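Choloylglycine hydrolase (Clostridium perfringens, PDB 2BJF) hydrolyses the amide bond of glycine- and taurine-conjugated bile salts to release free bile acids, and can also rejoin bile acids to amines as an acyltransferase. Local coordinates at residues 192-197 with 214-219; 230-235 with 253-258; 31-36 with 48-53; 62-67 with 102-107. One frame throughout, in Å; residues are numbered along the deposited sequence. Where two conformers were deposited one is given.

Interaction 1 of 4, residues 192-197 with 214-219; sequences LRYNQV and TGLVGL
Leu192 and Leu219 meet at about a right angle, with CD1 of Leu192 3.8 Å from CD1 of Leu219. Leu216 comes in beside them. Its CD2 packs on CB of Leu192 at 3.9 Å, and the same methyl approaches CD1 of Tyr194 obliquely. Phe234 of helix 225-243 backs this apolar group by touching both Leu192 and Tyr194. The Tyr194 hydroxyl is hydrogen-bonded to Asp237 of the same helix.

Next to the leucines the two backbones draw close. Arg193 N donates to Gly215 O at 3.0 Å. In return, CA of Gly215 makes a CA-H...O contact with Arg193 O. Leu216 to Leu219 form a type II beta turn, closed by the bond from Leu219 N to Leu216 O, with Gly218 in its third position. The two segments flank the short strands 199-202 and 205-208, so the contact closes the base of an excursion far from the centre of the chain.

At the other end the contact is polar. Thr214 OG1 sits between its own backbone N and carbonyl carbon (chi1 55°), and from there donates to Val197 O at 2.7 Å. Thr214 N donates to Gln196 OE1 at 3.2 Å, nearly straight at 159°. OE1 also accepts from Gly213 N, and NE2 of Gln196 donates to Gly211 O. CG2 of Val197 lies 3.5 Å above the plane of the Arg193 guanidinium, over its centre. Water 1 links Arg193 NE to Gly215 O, while NH2 bonds Gly191 O of the third subunit.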
# COMPACT_ATOMS: atom_id res chain seq x y z
N LEU A 192 -3.61 -6.28 10.61
CA LEU A 192 -2.39 -7.06 10.36
C LEU A 192 -2.38 -8.37 11.14
O LEU A 192 -2.90 -8.45 12.25
CB LEU A 192 -1.14 -6.24 10.71
CG LEU A 192 -0.77 -5.01 9.88
CD1 LEU A 192 0.44 -4.32 10.49
CD2 LEU A 192 -0.51 -5.36 8.41
N ARG A 193 -1.78 -9.40 10.54
CA ARG A 193 -1.68 -10.72 11.17
C ARG A 193 -0.29 -11.32 10.95
O ARG A 193 0.24 -11.30 9.84
CB ARG A 193 -2.75 -11.67 10.62
CG ARG A 193 -4.16 -11.40 11.12
CD ARG A 193 -5.17 -12.35 10.51
NE ARG A 193 -5.50 -12.00 9.13
CZ ARG A 193 -6.40 -12.63 8.38
NH1 ARG A 193 -7.08 -13.66 8.87
NH2 ARG A 193 -6.62 -12.24 7.13
N TYR A 194 0.29 -11.86 12.02
CA TYR A 194 1.61 -12.49 11.94
C TYR A 194 1.49 -13.92 11.43
O TYR A 194 2.42 -14.46 10.83
CB TYR A 194 2.33 -12.47 13.29
CG TYR A 194 2.32 -11.12 13.97
CD1 TYR A 194 2.75 -9.97 13.30
CD2 TYR A 194 1.90 -10.99 15.30
CE1 TYR A 194 2.74 -8.73 13.92
CE2 TYR A 194 1.90 -9.74 15.93
CZ TYR A 194 2.32 -8.62 15.23
OH TYR A 194 2.32 -7.39 15.85
N ASN A 195 0.33 -14.53 11.69
CA ASN A 195 0.06 -15.90 11.27
C ASN A 195 -0.29 -15.98 9.79
O ASN A 195 -1.07 -15.17 9.29
CB ASN A 195 -1.07 -16.50 12.11
CG ASN A 195 -0.69 -16.65 13.58
OD1 ASN A 195 0.49 -16.73 13.92
ND2 ASN A 195 -1.69 -16.71 14.45
N GLN A 196 0.29 -16.96 9.12
CA GLN A 196 0.06 -17.19 7.69
C GLN A 196 -1.43 -17.36 7.38
O GLN A 196 -2.14 -18.07 8.09
CB GLN A 196 0.85 -18.42 7.22
CG GLN A 196 0.66 -18.80 5.75
CD GLN A 196 1.35 -17.86 4.78
OE1 GLN A 196 1.74 -16.74 5.13
NE2 GLN A 196 1.51 -18.31 3.54
N VAL A 197 -1.88 -16.69 6.32
CA VAL A 197 -3.21 -16.92 5.76
C VAL A 197 -3.02 -17.77 4.50
O VAL A 197 -2.61 -17.26 3.46
CB VAL A 197 -3.95 -15.59 5.44
CG1 VAL A 197 -5.37 -15.87 4.95
CG2 VAL A 197 -3.99 -14.69 6.67
N THR A 214 1.61 -13.69 4.11
CA THR A 214 0.38 -13.12 3.55
C THR A 214 -0.45 -12.31 4.55
O THR A 214 -1.25 -11.46 4.15
CB THR A 214 -0.52 -14.19 2.90
OG1 THR A 214 -0.80 -15.23 3.85
CG2 THR A 214 0.17 -14.79 1.67
N GLY A 215 -0.25 -12.57 5.84
CA GLY A 215 -0.99 -11.87 6.89
C GLY A 215 -0.60 -10.41 7.06
O GLY A 215 -1.40 -9.61 7.55
N LEU A 216 0.62 -10.06 6.65
CA LEU A 216 1.14 -8.70 6.82
C LEU A 216 1.06 -7.83 5.56
O LEU A 216 1.55 -6.70 5.56
CB LEU A 216 2.58 -8.72 7.35
CG LEU A 216 2.84 -9.13 8.80
CD1 LEU A 216 4.31 -8.91 9.12
CD2 LEU A 216 1.96 -8.36 9.78
N VAL A 217 0.45 -8.35 4.50
CA VAL A 217 0.25 -7.57 3.28
C VAL A 217 -0.49 -6.27 3.63
O VAL A 217 -1.51 -6.29 4.32
CB VAL A 217 -0.47 -8.39 2.18
CG1 VAL A 217 -0.79 -7.52 0.97
CG2 VAL A 217 0.40 -9.57 1.76
N GLY A 218 0.07 -5.15 3.17
CA GLY A 218 -0.43 -3.83 3.55
C GLY A 218 0.55 -3.06 4.43
O GLY A 218 0.43 -1.85 4.59
N LEU A 219 1.53 -3.77 5.00
CA LEU A 219 2.59 -3.13 5.76
C LEU A 219 3.39 -2.21 4.83
O LEU A 219 3.81 -2.65 3.75
CB LEU A 219 3.51 -4.18 6.40
CG LEU A 219 4.48 -3.73 7.50
CD1 LEU A 219 3.76 -3.44 8.81
CD2 LEU A 219 5.57 -4.77 7.71
O HOH W 1 -4.22 -9.76 7.82
O HOH W 2 1.71 -13.75 7.55

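Interaction 2 of 4, residues 230-235 with 253-258; sequences IRVAFL and FHILNN
Asn258 meets the guanidinium of Arg231 at its edge, close to the guanidinium plane. The grip is side-on and uses two nitrogens. NE of Arg231 donates to OD1 of Asn258 at 2.8 Å. NH2 of Arg231 donates to the backbone O of Asn258 at 3.1 Å, nearly straight at 161°. The guanidinium and amide planes stand 76° apart, so OD1 is met at the guanidinium edge while the amide is turned steeply to it. NH1 of Arg231 bonds the carbonyls of Pro220 and Asp222, so all three nitrogens have partners. Leu235 crosses Asn258 at about a right angle and lays CD1 over one face of the amide. This methyl is 3.4 Å from OD1 of Asn258 and also touches CB and CG.

The rest of the contact is apolar. Val232 carries CG2 anti to its backbone N. This methyl is 3.6 Å from CG2 of Ile255, and the two side chains cross at about a right angle. CD2 of Leu256 is more distant, 4.4 Å from Val232 CG2. The two short helical segments run nearly antiparallel, at 152°, with axes 9.8 Å apart.

Outward, His254 stacks on Tyr294 of the second subunit, and the Phe234 ring meets Phe200 of the third edge-to-face. Inward, Val232 and Leu256 rest on Thr3, and Ile255 on Leu5 and Leu7. The Leu256 side chain is about 6 Å from that of Arg18, which binds deoxycholate. Antiparallel helices laid on the sheet whose strand 3-8 directly follows Cys2, the inferred nucleophile, form one helical layer of the alpha-beta-beta-alpha sandwich of N-terminal nucleophile hydrolases.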
# COMPACT_ATOMS: atom_id res chain seq x y z
N ILE A 230 5.64 2.19 11.98
CA ILE A 230 4.70 1.07 11.87
C ILE A 230 5.44 -0.27 11.86
O ILE A 230 5.09 -1.17 12.62
CB ILE A 230 3.77 1.20 10.63
CG1 ILE A 230 2.96 2.51 10.68
CG2 ILE A 230 2.87 -0.03 10.47
CD1 ILE A 230 2.07 2.68 11.91
N ARG A 231 6.46 -0.38 11.02
CA ARG A 231 7.20 -1.63 10.89
C ARG A 231 7.87 -2.07 12.20
O ARG A 231 7.68 -3.20 12.63
CB ARG A 231 8.23 -1.57 9.75
CG ARG A 231 7.60 -1.51 8.36
CD ARG A 231 8.44 -2.24 7.31
NE ARG A 231 9.80 -1.71 7.17
CZ ARG A 231 10.12 -0.60 6.49
NH1 ARG A 231 9.18 0.12 5.89
NH2 ARG A 231 11.39 -0.22 6.42
N VAL A 232 8.61 -1.17 12.83
CA VAL A 232 9.31 -1.50 14.07
C VAL A 232 8.34 -1.83 15.21
O VAL A 232 8.59 -2.73 16.01
CB VAL A 232 10.38 -0.43 14.47
CG1 VAL A 232 9.75 0.90 14.85
CG2 VAL A 232 11.29 -0.95 15.58
N ALA A 233 7.21 -1.12 15.26
CA ALA A 233 6.20 -1.36 16.29
C ALA A 233 5.64 -2.78 16.22
O ALA A 233 5.53 -3.46 17.24
CB ALA A 233 5.08 -0.34 16.19
N PHE A 234 5.30 -3.23 15.01
CA PHE A 234 4.72 -4.55 14.82
C PHE A 234 5.74 -5.69 14.85
O PHE A 234 5.43 -6.77 15.36
CB PHE A 234 3.85 -4.59 13.56
CG PHE A 234 2.51 -3.93 13.73
CD1 PHE A 234 1.44 -4.63 14.28
CD2 PHE A 234 2.33 -2.60 13.37
CE1 PHE A 234 0.19 -4.01 14.45
CE2 PHE A 234 1.09 -1.97 13.53
CZ PHE A 234 0.02 -2.68 14.08
N LEU A 235 6.94 -5.45 14.33
CA LEU A 235 8.02 -6.45 14.42
C LEU A 235 8.39 -6.73 15.88
O LEU A 235 8.63 -7.88 16.26
CB LEU A 235 9.26 -6.00 13.64
CG LEU A 235 9.20 -5.93 12.12
CD1 LEU A 235 10.53 -5.44 11.60
CD2 LEU A 235 8.84 -7.26 11.48
N PHE A 253 19.11 -6.20 16.80
CA PHE A 253 19.68 -5.80 15.52
C PHE A 253 18.83 -6.27 14.34
O PHE A 253 18.70 -5.55 13.35
CB PHE A 253 21.13 -6.28 15.40
CG PHE A 253 22.09 -5.50 16.25
CD1 PHE A 253 22.83 -4.45 15.71
CD2 PHE A 253 22.24 -5.79 17.61
CE1 PHE A 253 23.72 -3.72 16.50
CE2 PHE A 253 23.12 -5.06 18.40
CZ PHE A 253 23.86 -4.02 17.85
N HIS A 254 18.25 -7.46 14.45
CA HIS A 254 17.35 -7.97 13.41
C HIS A 254 16.14 -7.06 13.20
O HIS A 254 15.75 -6.79 12.06
CB HIS A 254 16.91 -9.40 13.70
CG HIS A 254 17.95 -10.43 13.38
ND1 HIS A 254 18.30 -10.75 12.09
CD2 HIS A 254 18.71 -11.20 14.19
CE1 HIS A 254 19.24 -11.68 12.11
NE2 HIS A 254 19.51 -11.97 13.37
N ILE A 255 15.56 -6.58 14.30
CA ILE A 255 14.43 -5.66 14.24
C ILE A 255 14.83 -4.35 13.53
O ILE A 255 14.17 -3.93 12.58
CB ILE A 255 13.83 -5.37 15.64
CG1 ILE A 255 13.20 -6.64 16.22
CG2 ILE A 255 12.78 -4.26 15.56
CD1 ILE A 255 12.83 -6.54 17.70
N LEU A 256 15.91 -3.73 13.99
CA LEU A 256 16.35 -2.46 13.43
C LEU A 256 16.87 -2.54 11.99
O LEU A 256 16.76 -1.58 11.24
CB LEU A 256 17.36 -1.76 14.35
CG LEU A 256 16.81 -1.15 15.64
CD1 LEU A 256 17.90 -0.42 16.39
CD2 LEU A 256 15.63 -0.21 15.38
N ASN A 257 17.43 -3.70 11.62
CA ASN A 257 17.88 -3.93 10.24
C ASN A 257 16.74 -3.72 9.22
O ASN A 257 16.97 -3.26 8.11
CB ASN A 257 18.46 -5.33 10.06
CG ASN A 257 19.88 -5.48 10.63
OD1 ASN A 257 20.43 -6.58 10.62
ND2 ASN A 257 20.46 -4.39 11.12
N ASN A 258 15.52 -4.08 9.63
CA ASN A 258 14.36 -3.98 8.75
C ASN A 258 14.01 -2.55 8.36
O ASN A 258 13.43 -2.32 7.29
CB ASN A 258 13.15 -4.66 9.40
CG ASN A 258 11.93 -4.65 8.51
OD1 ASN A 258 11.05 -3.79 8.66
ND2 ASN A 258 11.88 -5.57 7.56

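Interaction 3 of 4, residues 31-36 with 48-53; sequences IFIPRN and LTTKYA
Thr50 and Pro34 make the shortest hydrogen bond of this contact. Thr50 OG1 donates to Pro34 O at 2.7 Å, in the carbonyl plane and on a lone pair. The hydroxyl is also bonded by Phe37 N. Asn36 N donates to Thr50 O at 2.9 Å. A CA-H...O contact adds to these, with CA of Ala53 3.2 Å from Ile33 O.

These bonds lie where the chain leaves strand 29-33 and where it returns to strand 54-61. The excursion between is the small hairpin of strands 38-40 and 47-49. Strands 29-33 and 54-61 pair antiparallel in the larger sheet, so the contact closes the neck of the hairpin.

The apolar contacts are few. CG2 of Ile33 meets CG2 of Thr50 at 3.8 Å, the side chains crossing obliquely. CE1 of Phe32 is 4.2 Å from CB of Ala53.

The charged partners lie outside the two segments. Arg35 passes CG beside the Lys51 carbonyl, 3.7 Å from Lys51 O. Its chain is extended from CG to NE, and its guanidinium forms salt bridges with Glu73 and Asp310. Glu73 also accepts a bond from Ala53 N.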
# COMPACT_ATOMS: atom_id res chain seq x y z
N ILE A 31 32.03 8.05 23.86
CA ILE A 31 32.55 8.93 24.91
C ILE A 31 32.16 8.44 26.30
O ILE A 31 30.98 8.20 26.58
CB ILE A 31 32.07 10.39 24.71
CG1 ILE A 31 32.47 10.92 23.33
CG2 ILE A 31 32.59 11.31 25.82
CD1 ILE A 31 31.80 12.23 22.95
N PHE A 32 33.17 8.30 27.16
CA PHE A 32 32.96 7.99 28.58
C PHE A 32 33.28 9.22 29.43
O PHE A 32 34.36 9.80 29.30
CB PHE A 32 33.82 6.80 29.01
CG PHE A 32 33.82 6.56 30.50
CD1 PHE A 32 32.77 5.87 31.10
CD2 PHE A 32 34.86 7.02 31.30
CE1 PHE A 32 32.75 5.65 32.48
CE2 PHE A 32 34.86 6.80 32.68
CZ PHE A 32 33.80 6.11 33.27
N ILE A 33 32.35 9.59 30.30
CA ILE A 33 32.55 10.67 31.25
C ILE A 33 32.37 10.13 32.67
O ILE A 33 31.31 9.59 32.99
CB ILE A 33 31.59 11.87 31.02
CG1 ILE A 33 31.58 12.29 29.55
CG2 ILE A 33 31.96 13.04 31.92
CD1 ILE A 33 30.51 13.33 29.20
N PRO A 34 33.41 10.26 33.52
CA PRO A 34 33.32 9.77 34.90
C PRO A 34 32.46 10.66 35.79
O PRO A 34 32.01 11.72 35.34
CB PRO A 34 34.78 9.80 35.37
CG PRO A 34 35.41 10.88 34.57
CD PRO A 34 34.72 10.86 33.23
N ARG A 35 32.23 10.23 37.03
CA ARG A 35 31.50 11.01 38.02
C ARG A 35 32.26 12.29 38.36
O ARG A 35 33.49 12.34 38.24
CB ARG A 35 31.33 10.21 39.32
CG ARG A 35 30.54 8.93 39.20
CD ARG A 35 30.88 8.03 40.38
NE ARG A 35 30.15 6.77 40.37
CZ ARG A 35 30.46 5.71 41.11
NH1 ARG A 35 31.51 5.75 41.93
NH2 ARG A 35 29.73 4.60 41.04
N ASN A 36 31.52 13.32 38.79
CA ASN A 36 32.09 14.58 39.27
C ASN A 36 33.01 15.27 38.26
O ASN A 36 33.99 15.93 38.63
CB ASN A 36 32.81 14.35 40.62
CG ASN A 36 33.07 15.64 41.37
OD1 ASN A 36 34.22 15.94 41.73
ND2 ASN A 36 32.02 16.41 41.62
N LEU A 48 28.30 22.10 33.41
CA LEU A 48 27.60 20.91 33.90
C LEU A 48 28.59 19.97 34.57
O LEU A 48 29.60 19.59 33.97
CB LEU A 48 26.86 20.20 32.75
CG LEU A 48 26.08 18.92 33.07
CD1 LEU A 48 24.78 18.86 32.28
CD2 LEU A 48 26.92 17.67 32.83
N THR A 49 28.31 19.62 35.82
CA THR A 49 29.12 18.65 36.55
C THR A 49 28.32 17.37 36.73
O THR A 49 27.23 17.38 37.31
CB THR A 49 29.59 19.20 37.92
OG1 THR A 49 30.29 20.44 37.72
CG2 THR A 49 30.51 18.21 38.61
N THR A 50 28.85 16.26 36.21
CA THR A 50 28.16 14.98 36.24
C THR A 50 28.00 14.45 37.66
O THR A 50 28.93 14.51 38.46
CB THR A 50 28.88 13.91 35.38
OG1 THR A 50 30.22 13.72 35.86
CG2 THR A 50 28.93 14.32 33.91
N LYS A 51 26.80 13.95 37.97
CA LYS A 51 26.57 13.22 39.20
C LYS A 51 26.87 11.74 38.94
O LYS A 51 27.54 11.08 39.73
CB LYS A 51 25.13 13.41 39.69
CG LYS A 51 24.81 12.68 40.99
CD LYS A 51 23.34 12.84 41.37
CE LYS A 51 23.01 12.04 42.62
NZ LYS A 51 21.59 12.21 43.02
N TYR A 52 26.37 11.25 37.81
CA TYR A 52 26.58 9.86 37.40
C TYR A 52 27.51 9.77 36.20
O TYR A 52 27.55 10.68 35.36
CB TYR A 52 25.24 9.19 37.08
CG TYR A 52 24.23 9.24 38.21
CD1 TYR A 52 24.49 8.59 39.42
CD2 TYR A 52 23.02 9.91 38.07
CE1 TYR A 52 23.57 8.63 40.46
CE2 TYR A 52 22.09 9.95 39.10
CZ TYR A 52 22.37 9.31 40.30
OH TYR A 52 21.46 9.34 41.33
N ALA A 53 28.26 8.67 36.13
CA ALA A 53 29.13 8.39 34.98
C ALA A 53 28.28 8.09 33.75
O ALA A 53 27.21 7.51 33.86
CB ALA A 53 30.05 7.22 35.29
O HOH W 3 29.36 15.55 41.62

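Interaction 4 of 4, residues 62-67 with 102-107; sequences DDYPTF and VYNFLL
Tyr64 packs tightly against Tyr103 and Asn104. CE2 of Tyr64 lies at the edge of the Tyr103 ring, in its plane, 3.7 Å from CE1 of Tyr103. The ring planes are 87° apart. The Tyr64 hydroxyl donates to OD1 of Asn104 at 2.7 Å, from 56° out of the amide plane. Asn104 turns CG anti to its backbone N (chi1 -157°), which brings the amide toward that hydroxyl. CD of Pro65 lies over one face of the Tyr64 ring, toward its rim. The Tyr103 hydroxyl is bonded to Asn44.

A second close region surrounds Phe67. Its CB touches CD2 of Leu106 at 3.8 Å, and its CE2 meets CD1 of Leu107 at 3.9 Å. The Phe67 and Leu107 side chains cross obliquely.

Between these two regions three waters lie at the polar backbone atoms, and one direct bond crosses. Thr66 OG1 donates to Tyr103 O at 2.7 Å, on a lone pair in the carbonyl plane. Thr66 OG1, water 5 and water 6 all donate to Tyr103 O. Water 5 also accepts from Phe67 N and Leu107 N. Water 6 also donates to Phe67 O, at 2.7 Å. These two waters thus carry the polar link from Tyr103 O to the backbone of Phe67. Water 4 lies between Pro65 O and Asn104 OD1.

The contact sets the start of helix 105-112 against strand 64-67, whose Thr66 pairs with Thr59 of strand 54-61. Thr66 touches the bound deoxycholate, so the strand side of this contact borders the bile-acid pocket.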
# COMPACT_ATOMS: atom_id res chain seq x y z
N ASP A 62 34.07 22.07 19.94
CA ASP A 62 34.62 23.26 20.61
C ASP A 62 34.99 22.95 22.06
O ASP A 62 34.75 23.76 22.96
CB ASP A 62 33.63 24.43 20.52
CG ASP A 62 34.32 25.79 20.60
OD1 ASP A 62 35.34 25.99 19.91
OD2 ASP A 62 33.83 26.65 21.36
N ASP A 63 35.58 21.77 22.27
CA ASP A 63 36.01 21.26 23.59
C ASP A 63 34.86 20.78 24.50
O ASP A 63 35.08 20.45 25.67
CB ASP A 63 36.92 22.27 24.31
CG ASP A 63 38.04 21.60 25.09
OD1 ASP A 63 37.94 20.39 25.41
OD2 ASP A 63 39.04 22.29 25.40
N TYR A 64 33.64 20.73 23.96
CA TYR A 64 32.46 20.34 24.75
C TYR A 64 31.79 19.07 24.23
O TYR A 64 31.50 18.96 23.04
CB TYR A 64 31.45 21.49 24.81
CG TYR A 64 30.39 21.33 25.88
CD1 TYR A 64 30.66 21.68 27.20
CD2 TYR A 64 29.13 20.82 25.57
CE1 TYR A 64 29.70 21.53 28.19
CE2 TYR A 64 28.16 20.67 26.56
CZ TYR A 64 28.45 21.02 27.86
OH TYR A 64 27.50 20.88 28.85
N PRO A 65 31.53 18.09 25.13
CA PRO A 65 30.90 16.84 24.72
C PRO A 65 29.39 16.97 24.51
O PRO A 65 28.69 17.53 25.36
CB PRO A 65 31.20 15.89 25.88
CG PRO A 65 31.33 16.78 27.07
CD PRO A 65 31.83 18.11 26.58
N THR A 66 28.91 16.46 23.39
CA THR A 66 27.48 16.43 23.08
C THR A 66 27.11 15.06 22.50
O THR A 66 27.87 14.50 21.70
CB THR A 66 27.04 17.61 22.17
OG1 THR A 66 25.63 17.57 21.97
CG2 THR A 66 27.76 17.57 20.81
N PHE A 67 25.96 14.53 22.90
CA PHE A 67 25.63 13.12 22.64
C PHE A 67 24.50 12.88 21.65
O PHE A 67 23.57 13.68 21.54
CB PHE A 67 25.30 12.41 23.96
CG PHE A 67 26.50 12.16 24.82
CD1 PHE A 67 27.15 10.93 24.78
CD2 PHE A 67 26.98 13.14 25.68
CE1 PHE A 67 28.27 10.68 25.57
CE2 PHE A 67 28.09 12.91 26.48
CZ PHE A 67 28.74 11.67 26.43
N VAL A 102 19.47 22.88 23.65
CA VAL A 102 19.19 21.70 22.82
C VAL A 102 20.36 20.71 22.80
O VAL A 102 20.16 19.51 23.02
CB VAL A 102 18.80 22.09 21.37
CG1 VAL A 102 18.37 20.86 20.58
CG2 VAL A 102 17.70 23.13 21.36
N TYR A 103 21.56 21.22 22.54
CA TYR A 103 22.77 20.39 22.44
C TYR A 103 23.11 19.66 23.74
O TYR A 103 23.82 18.65 23.71
CB TYR A 103 23.97 21.24 21.98
CG TYR A 103 24.41 22.29 22.99
CD1 TYR A 103 25.26 21.96 24.05
CD2 TYR A 103 23.96 23.60 22.89
CE1 TYR A 103 25.66 22.91 24.98
CE2 TYR A 103 24.36 24.57 23.82
CZ TYR A 103 25.21 24.21 24.86
OH TYR A 103 25.60 25.16 25.78
N ASN A 104 22.61 20.17 24.86
CA ASN A 104 22.97 19.65 26.18
C ASN A 104 21.90 18.77 26.83
O ASN A 104 22.14 18.20 27.90
CB ASN A 104 23.36 20.80 27.12
CG ASN A 104 24.24 20.35 28.28
OD1 ASN A 104 25.22 19.62 28.09
ND2 ASN A 104 23.90 20.78 29.49
N PHE A 105 20.74 18.64 26.19
CA PHE A 105 19.62 17.93 26.80
C PHE A 105 19.94 16.47 27.16
O PHE A 105 19.65 16.03 28.27
CB PHE A 105 18.36 17.99 25.92
CG PHE A 105 17.16 17.34 26.55
CD1 PHE A 105 16.36 18.05 27.44
CD2 PHE A 105 16.83 16.01 26.27
CE1 PHE A 105 15.25 17.45 28.04
CE2 PHE A 105 15.72 15.41 26.86
CZ PHE A 105 14.93 16.13 27.75
N LEU A 106 20.53 15.74 26.21
CA LEU A 106 20.83 14.33 26.43
C LEU A 106 21.78 14.14 27.62
O LEU A 106 21.51 13.32 28.50
CB LEU A 106 21.41 13.70 25.15
CG LEU A 106 21.16 12.21 24.96
CD1 LEU A 106 21.21 11.85 23.49
CD2 LEU A 106 22.13 11.34 25.75
N LEU A 107 22.86 14.91 27.65
CA LEU A 107 23.81 14.86 28.75
C LEU A 107 23.17 15.30 30.07
O LEU A 107 23.46 14.73 31.12
CB LEU A 107 25.06 15.71 28.44
CG LEU A 107 26.18 15.77 29.49
CD1 LEU A 107 26.72 14.39 29.83
CD2 LEU A 107 27.30 16.69 29.01
O HOH W 4 26.09 17.82 26.01
O HOH W 5 24.26 15.99 24.99
O HOH W 6 23.07 16.19 22.25

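Overall arrangement
From the N terminus, interaction 3 comes first and closes the loop that carries the small hairpin. Interaction 4 follows and brings strand 64-67 to helix 105-112. Interaction 1 then closes the excursion of residues 198-213, and interaction 2 pairs helices 225-243 and 249-257. All four are in series; none nests in or crosses another. Interactions 3 and 4 touch through Ile33 with Phe67 and Leu48 with Leu107, both reaching the sheet that holds strands 29-33 and 64-67. Interactions 1 and 2 touch on the opposite side of the chain's centre, where Leu219 meets Ile230, and both reach neighbouring subunits. The centres of interactions 1 and 3 are about 47 Å apart.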